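Side-chain contacts in actinorhodin polyketide putative beta-ketoacyl synthase 2 (Streptomyces coelicolor A3, PDB 1TQY), which is the chain length factor of actinorhodin polyketide biosynthesis and probably takes part in beta-ketoacyl-acyl-carrier-protein synthase activity: residues Asn22-Ala27 with Gly57-Phe62; Thr80-Thr85 with Gly193-Ala198; Gly238-Val243 with Asp349-Leu354. All blocks are in the same frame, centred on the assembly; numbering follows the deposited sequence.

Contact 1 of 3, residues Asn22-Ala27 with Gly57-Phe62; sequences NGLGLA and GQIDDF. With NA (sodium ion), chain K.
Leu24 reaches across to Asp61 and Phe62 in the thiolase fold of this ketosynthase-family protein. The leucine lies on the short strand 23-24, which pairs antiparallel with strand 11-20. Its partners belong to the loop between strand 55-57 and helix 64-67.

The leucine chain can be followed atom by atom. CB of Leu24 rests against the carboxylate of Asp61, with OD1 at 3.9 Å. One carbon further, CG of Leu24 meets OD2 of the same group at 3.8 Å. The same CG also reaches the CG2 methyl of Ile59 at 4.4 Å, a looser apolar touch. The tip is most closely engaged through CD1. This methyl lies 3.2 Å from the backbone O of Asp61. It also lies 3.8 Å from CB of Phe62 and meets the Phe62 ring at its edge, close to the ring plane. Leu24 and Asp61 lie side by side, pointing contrary ways. The Asp61 CG sits between its backbone N and carbonyl carbon (chi1 51°), and the carboxylate runs alongside the leucine.

The polar links across the contact are indirect. No direct hydrogen bond joins the segments. A sodium ion ties the loop to the residue just before the other segment. It is bound by Gln58 O at 2.3 Å and by O of Pro21, with waters adding to its shell. Helix 78-93 packs against both segments, through Trp89 on Leu24 and Leu82 on Ile59 and Phe62.

One water completes the contact. It accepts from Leu24 N at 2.9 Å and donates to Asp61 OD1 at 2.7 Å.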
# COMPACT_ATOMS: atom_id res chain seq x y z
N ASN B 22 -20.00 10.99 -13.09
CA ASN B 22 -21.27 11.71 -13.25
C ASN B 22 -21.26 13.06 -12.52
O ASN B 22 -22.31 13.64 -12.28
CB ASN B 22 -22.45 10.84 -12.77
CG ASN B 22 -22.33 10.43 -11.32
OD1 ASN B 22 -21.24 10.45 -10.75
ND2 ASN B 22 -23.45 10.04 -10.72
N GLY B 23 -20.07 13.54 -12.18
CA GLY B 23 -20.00 14.83 -11.50
C GLY B 23 -18.64 15.24 -10.94
O GLY B 23 -18.12 14.61 -10.02
N LEU B 24 -18.08 16.31 -11.50
CA LEU B 24 -16.79 16.83 -11.05
C LEU B 24 -17.06 17.76 -9.89
O LEU B 24 -17.32 18.95 -10.09
CB LEU B 24 -16.08 17.62 -12.16
CG LEU B 24 -14.65 17.22 -12.53
CD1 LEU B 24 -14.05 18.31 -13.39
CD2 LEU B 24 -13.81 16.99 -11.31
N GLY B 25 -17.00 17.23 -8.68
CA GLY B 25 -17.28 18.04 -7.51
C GLY B 25 -18.51 17.50 -6.82
O GLY B 25 -19.40 16.95 -7.46
N LEU B 26 -18.55 17.66 -5.51
CA LEU B 26 -19.65 17.17 -4.69
C LEU B 26 -21.04 17.55 -5.19
O LEU B 26 -21.88 16.69 -5.40
CB LEU B 26 -19.49 17.68 -3.26
CG LEU B 26 -19.82 16.77 -2.07
CD1 LEU B 26 -20.18 17.69 -0.90
CD2 LEU B 26 -20.97 15.82 -2.36
N ALA B 27 -21.29 18.85 -5.39
CA ALA B 27 -22.61 19.28 -5.82
C ALA B 27 -23.11 18.57 -7.07
O ALA B 27 -24.19 17.98 -7.06
CB ALA B 27 -22.63 20.79 -6.03
N GLY B 57 -17.00 4.25 -16.84
CA GLY B 57 -17.38 5.51 -16.23
C GLY B 57 -16.26 6.51 -16.42
O GLY B 57 -15.32 6.55 -15.62
N GLN B 58 -16.34 7.31 -17.47
CA GLN B 58 -15.31 8.31 -17.74
C GLN B 58 -15.67 9.68 -17.21
O GLN B 58 -16.84 10.04 -17.14
CB GLN B 58 -15.08 8.47 -19.24
CG GLN B 58 -14.37 7.34 -19.92
CD GLN B 58 -14.26 7.57 -21.42
OE1 GLN B 58 -13.71 6.75 -22.15
NE2 GLN B 58 -14.79 8.70 -21.89
N ILE B 59 -14.64 10.42 -16.82
CA ILE B 59 -14.81 11.79 -16.36
C ILE B 59 -14.38 12.58 -17.60
O ILE B 59 -13.21 12.53 -17.98
CB ILE B 59 -13.88 12.12 -15.18
CG1 ILE B 59 -14.31 11.31 -13.95
CG2 ILE B 59 -13.92 13.62 -14.90
CD1 ILE B 59 -13.43 11.55 -12.72
N ASP B 60 -15.31 13.26 -18.26
CA ASP B 60 -14.98 13.99 -19.49
C ASP B 60 -14.97 15.50 -19.38
O ASP B 60 -14.74 16.18 -20.37
CB ASP B 60 -15.94 13.60 -20.62
CG ASP B 60 -15.92 12.12 -20.93
OD1 ASP B 60 -14.82 11.54 -21.07
OD2 ASP B 60 -17.02 11.54 -21.03
N ASP B 61 -15.21 16.04 -18.20
CA ASP B 61 -15.22 17.49 -18.06
C ASP B 61 -14.09 17.96 -17.17
O ASP B 61 -14.18 19.02 -16.54
CB ASP B 61 -16.55 17.94 -17.47
CG ASP B 61 -16.92 17.18 -16.22
OD1 ASP B 61 -17.94 17.52 -15.59
OD2 ASP B 61 -16.17 16.23 -15.87
N PHE B 62 -13.02 17.17 -17.12
CA PHE B 62 -11.86 17.51 -16.31
C PHE B 62 -10.67 17.79 -17.21
O PHE B 62 -10.15 16.89 -17.87
CB PHE B 62 -11.50 16.35 -15.37
CG PHE B 62 -10.25 16.60 -14.55
CD1 PHE B 62 -10.26 17.55 -13.53
CD2 PHE B 62 -9.09 15.87 -14.79
CE1 PHE B 62 -9.11 17.77 -12.75
CE2 PHE B 62 -7.94 16.08 -14.02
CZ PHE B 62 -7.95 17.03 -13.00
NA NA K . -18.93 10.96 -17.43
O HOH W 1 -19.60 17.81 -13.44
O HOH W 2 -18.78 9.45 -20.00
O HOH W 3 -18.22 12.75 -17.27
O HOH W 4 -21.09 11.55 -18.07

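Contact 2 of 3, residues Thr80-Thr85 with Gly193-Ala198; sequences TRLALT and GGVDSA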
# COMPACT_ATOMS: atom_id res chain seq x y z
N THR B 80 -3.49 10.64 -10.60
CA THR B 80 -2.92 11.55 -9.61
C THR B 80 -3.47 12.98 -9.70
O THR B 80 -3.68 13.66 -8.68
CB THR B 80 -1.40 11.56 -9.71
OG1 THR B 80 -0.91 10.23 -9.49
CG2 THR B 80 -0.79 12.50 -8.67
N ARG B 81 -3.74 13.43 -10.92
CA ARG B 81 -4.27 14.77 -11.12
C ARG B 81 -5.66 14.88 -10.51
O ARG B 81 -6.03 15.91 -9.93
CB ARG B 81 -4.31 15.11 -12.61
CG ARG B 81 -2.94 15.08 -13.24
CD ARG B 81 -3.08 15.24 -14.72
NE ARG B 81 -1.80 15.28 -15.42
CZ ARG B 81 -1.70 15.43 -16.74
NH1 ARG B 81 -2.81 15.55 -17.47
NH2 ARG B 81 -0.52 15.47 -17.32
N LEU B 82 -6.43 13.81 -10.66
CA LEU B 82 -7.77 13.77 -10.10
C LEU B 82 -7.69 13.77 -8.57
O LEU B 82 -8.45 14.47 -7.90
CB LEU B 82 -8.50 12.52 -10.61
CG LEU B 82 -8.86 12.60 -12.09
CD1 LEU B 82 -9.09 11.22 -12.67
CD2 LEU B 82 -10.08 13.47 -12.26
N ALA B 83 -6.75 12.99 -8.02
CA ALA B 83 -6.56 12.90 -6.58
C ALA B 83 -6.12 14.24 -5.98
O ALA B 83 -6.57 14.61 -4.90
CB ALA B 83 -5.52 11.83 -6.26
N LEU B 84 -5.25 14.95 -6.68
CA LEU B 84 -4.78 16.25 -6.19
C LEU B 84 -5.93 17.25 -6.24
O LEU B 84 -6.07 18.08 -5.35
CB LEU B 84 -3.61 16.76 -7.05
CG LEU B 84 -2.24 16.06 -6.94
CD1 LEU B 84 -1.33 16.50 -8.08
CD2 LEU B 84 -1.61 16.40 -5.59
N THR B 85 -6.76 17.16 -7.27
CA THR B 85 -7.88 18.08 -7.40
C THR B 85 -8.87 17.80 -6.29
O THR B 85 -9.38 18.72 -5.64
CB THR B 85 -8.58 17.89 -8.74
OG1 THR B 85 -7.64 18.08 -9.80
CG2 THR B 85 -9.73 18.87 -8.89
N GLY B 193 -8.33 8.84 1.32
CA GLY B 193 -9.21 8.52 0.22
C GLY B 193 -8.47 7.71 -0.81
O GLY B 193 -7.48 7.04 -0.52
N GLY B 194 -8.97 7.80 -2.03
CA GLY B 194 -8.37 7.08 -3.13
C GLY B 194 -9.02 7.50 -4.42
O GLY B 194 -10.15 8.01 -4.45
N VAL B 195 -8.28 7.27 -5.49
CA VAL B 195 -8.70 7.58 -6.84
C VAL B 195 -7.96 6.61 -7.74
O VAL B 195 -6.77 6.37 -7.54
CB VAL B 195 -8.29 9.02 -7.24
CG1 VAL B 195 -8.52 9.24 -8.73
CG2 VAL B 195 -9.11 10.04 -6.45
N ASP B 196 -8.65 6.03 -8.71
CA ASP B 196 -8.01 5.13 -9.66
C ASP B 196 -8.47 5.53 -11.04
O ASP B 196 -9.48 6.21 -11.19
CB ASP B 196 -8.38 3.65 -9.42
CG ASP B 196 -7.37 2.91 -8.57
OD1 ASP B 196 -7.66 2.67 -7.37
OD2 ASP B 196 -6.28 2.55 -9.09
N SER B 197 -7.72 5.09 -12.04
CA SER B 197 -8.02 5.32 -13.45
C SER B 197 -7.13 4.38 -14.24
O SER B 197 -5.92 4.37 -14.06
CB SER B 197 -7.71 6.76 -13.86
OG SER B 197 -8.03 6.94 -15.23
N ALA B 198 -7.73 3.57 -15.10
CA ALA B 198 -6.97 2.64 -15.90
C ALA B 198 -7.65 2.55 -17.26
O ALA B 198 -7.99 1.46 -17.73
CB ALA B 198 -6.93 1.28 -15.24
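Val195 spreads its two methyls over Leu82 and Ala83 of helix 78-93. CG1 of Val195 touches CB of Leu82 at 3.8 Å. CG2 of Val195 lies 3.8 Å from CA of Ala83 and 4.0 Å from CB of Ala83. With CG1 anti to the backbone N (chi1 170°), one branch is left for each helix residue.

The strand and helix come close here. The CA atoms of Ala83 and Val195 are 5.7 Å apart. The small alanine lets CG2 reach the helix backbone itself. Leu82 meets the valine by its CB. Val19 of strand 11-20 touches both Leu82 and Val195 and adds to the same apolar patch.

The polar groups nearby find their partners elsewhere. Within the helix, Arg81 O accepts two bonds from Thr85. The hydroxyl OG1 of Thr85 reaches Arg81 O at 2.7 Å, tilted 27° from the carbonyl plane. The backbone N of Thr85 reaches Arg81 O at 3.0 Å from the opposite face. On the strand, the Asp196 CB points away from the helix. Its carboxylate is held by Ala113 N, Cys114 N and Ser343 OG. Ser197 OG bonds to Glu237.

The contact joins helix 78-93 to strand 189-196, both in the N-terminal half of the thiolase fold. Across it only carbon meets carbon, and no hydrogen bond crosses. Its fit therefore depends on the shapes of one valine, one alanine and the CB of one leucine, and not on directional bonding.

Contact 3 of 3, residues Gly238-Val243 with Asp349-Leu354; sequences GGAILV and DVVTAL
Apolar packing makes the whole contact between Leu242 and Ala240 of the strand and Val350 and Val351 of the helix. CD1 of Leu242 meets CG1 of Val350 at 3.9 Å, the two side chains crossing at a slant. CD2 of Leu242 meets CG2 of Val351 at 3.9 Å, and the pair lies side by side with the tips pointing contrary ways. The same CG2 of Val351 also reaches CB of Ala240 at 4.0 Å. One valine methyl is thus shared by two strand residues. The Val351 torsion (chi1 171°) sets CG1 opposite the backbone N and leaves CG2 to face the strand.

No hydrogen bond crosses the contact. The helix has its own bonds, Ala353 N to Asp349 O and Leu354 N to Val350 O. The strand's backbone bonds go to strands 189-196 and 11-20.

The axes of segments 238-243 and 349-354 approach to 8.9 Å at 64°. Ala240 and Leu242 face helix 345-359, while Ile241 turns away onto helix 78-93. Val350 and Leu354 also pack on Leu408 of strand 402-410. This is consistent with helix 345-359 lying in the central helical layer of the thiolase fold, with strands 238-246 and 402-410 against it.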
# COMPACT_ATOMS: atom_id res chain seq x y z
N GLY B 238 -11.89 7.71 -11.10
CA GLY B 238 -12.27 8.75 -10.16
C GLY B 238 -12.26 8.26 -8.73
O GLY B 238 -11.65 7.24 -8.41
N GLY B 239 -12.93 9.01 -7.87
CA GLY B 239 -12.99 8.64 -6.47
C GLY B 239 -13.26 9.84 -5.59
O GLY B 239 -13.95 10.78 -5.97
N ALA B 240 -12.70 9.80 -4.38
CA ALA B 240 -12.90 10.89 -3.45
C ALA B 240 -11.78 10.98 -2.44
O ALA B 240 -11.08 10.01 -2.18
CB ALA B 240 -14.22 10.71 -2.73
N ILE B 241 -11.61 12.16 -1.89
CA ILE B 241 -10.61 12.37 -0.87
C ILE B 241 -11.38 13.10 0.21
O ILE B 241 -12.22 13.94 -0.09
CB ILE B 241 -9.46 13.26 -1.39
CG1 ILE B 241 -8.66 12.51 -2.47
CG2 ILE B 241 -8.56 13.66 -0.24
CD1 ILE B 241 -7.90 11.27 -1.98
N LEU B 242 -11.15 12.74 1.46
CA LEU B 242 -11.84 13.43 2.54
C LEU B 242 -10.89 13.80 3.65
O LEU B 242 -9.82 13.20 3.80
CB LEU B 242 -13.01 12.61 3.09
CG LEU B 242 -13.22 11.12 2.81
CD1 LEU B 242 -14.48 10.69 3.57
CD2 LEU B 242 -13.39 10.85 1.31
N VAL B 243 -11.29 14.80 4.43
CA VAL B 243 -10.48 15.28 5.53
C VAL B 243 -11.07 14.76 6.83
O VAL B 243 -12.22 15.04 7.16
CB VAL B 243 -10.45 16.83 5.54
CG1 VAL B 243 -9.69 17.34 6.75
CG2 VAL B 243 -9.79 17.33 4.26
N ASP B 349 -18.35 5.98 -1.72
CA ASP B 349 -19.52 5.40 -1.06
C ASP B 349 -19.69 6.09 0.30
O ASP B 349 -20.81 6.44 0.69
CB ASP B 349 -19.32 3.89 -0.87
CG ASP B 349 -19.82 3.07 -2.06
OD1 ASP B 349 -20.05 3.65 -3.16
OD2 ASP B 349 -19.98 1.84 -1.91
N VAL B 350 -18.58 6.29 1.00
CA VAL B 350 -18.60 6.97 2.29
C VAL B 350 -19.16 8.38 2.15
O VAL B 350 -19.99 8.82 2.95
CB VAL B 350 -17.19 7.03 2.91
CG1 VAL B 350 -17.18 7.98 4.11
CG2 VAL B 350 -16.77 5.62 3.36
N VAL B 351 -18.70 9.10 1.13
CA VAL B 351 -19.18 10.46 0.89
C VAL B 351 -20.67 10.43 0.60
O VAL B 351 -21.44 11.25 1.11
CB VAL B 351 -18.46 11.11 -0.32
CG1 VAL B 351 -19.13 12.43 -0.69
CG2 VAL B 351 -17.00 11.35 0.01
N THR B 352 -21.09 9.49 -0.23
CA THR B 352 -22.49 9.37 -0.60
C THR B 352 -23.35 9.06 0.63
O THR B 352 -24.44 9.62 0.78
CB THR B 352 -22.66 8.29 -1.68
OG1 THR B 352 -21.72 8.54 -2.73
CG2 THR B 352 -24.06 8.33 -2.26
N ALA B 353 -22.84 8.21 1.52
CA ALA B 353 -23.56 7.85 2.74
C ALA B 353 -23.69 9.05 3.69
O ALA B 353 -24.78 9.33 4.20
CB ALA B 353 -22.84 6.71 3.45
N LEU B 354 -22.58 9.77 3.90
CA LEU B 354 -22.60 10.94 4.79
C LEU B 354 -23.61 11.98 4.31
O LEU B 354 -24.30 12.62 5.12
CB LEU B 354 -21.20 11.57 4.87
CG LEU B 354 -20.18 10.73 5.67
CD1 LEU B 354 -18.75 11.19 5.41
CD2 LEU B 354 -20.53 10.82 7.14

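All three contacts reach the same set of strands, with centres 12 to 14 Å apart. Contacts 1 and 2 meet through Phe62, whose CD2 lies 3.6 Å from Leu82 CD2. A second touch joins them, with Phe62 CE1 at 3.3 Å from Thr85 OG1. Contacts 2 and 3 share neighbouring antiparallel strands. Asp196 O and Gly238 N are 2.8 Å apart and probably hydrogen-bonded, as are Gly194 N and Ala240 O at 3.1 Å. Contact 1 touches contact 3 more lightly, with Ile59 CD1 at 4.0 Å from Gly238 CA. The sodium ion belongs to contact 1. The Leu82 side chain of contact 2 stays about 11 Å from it.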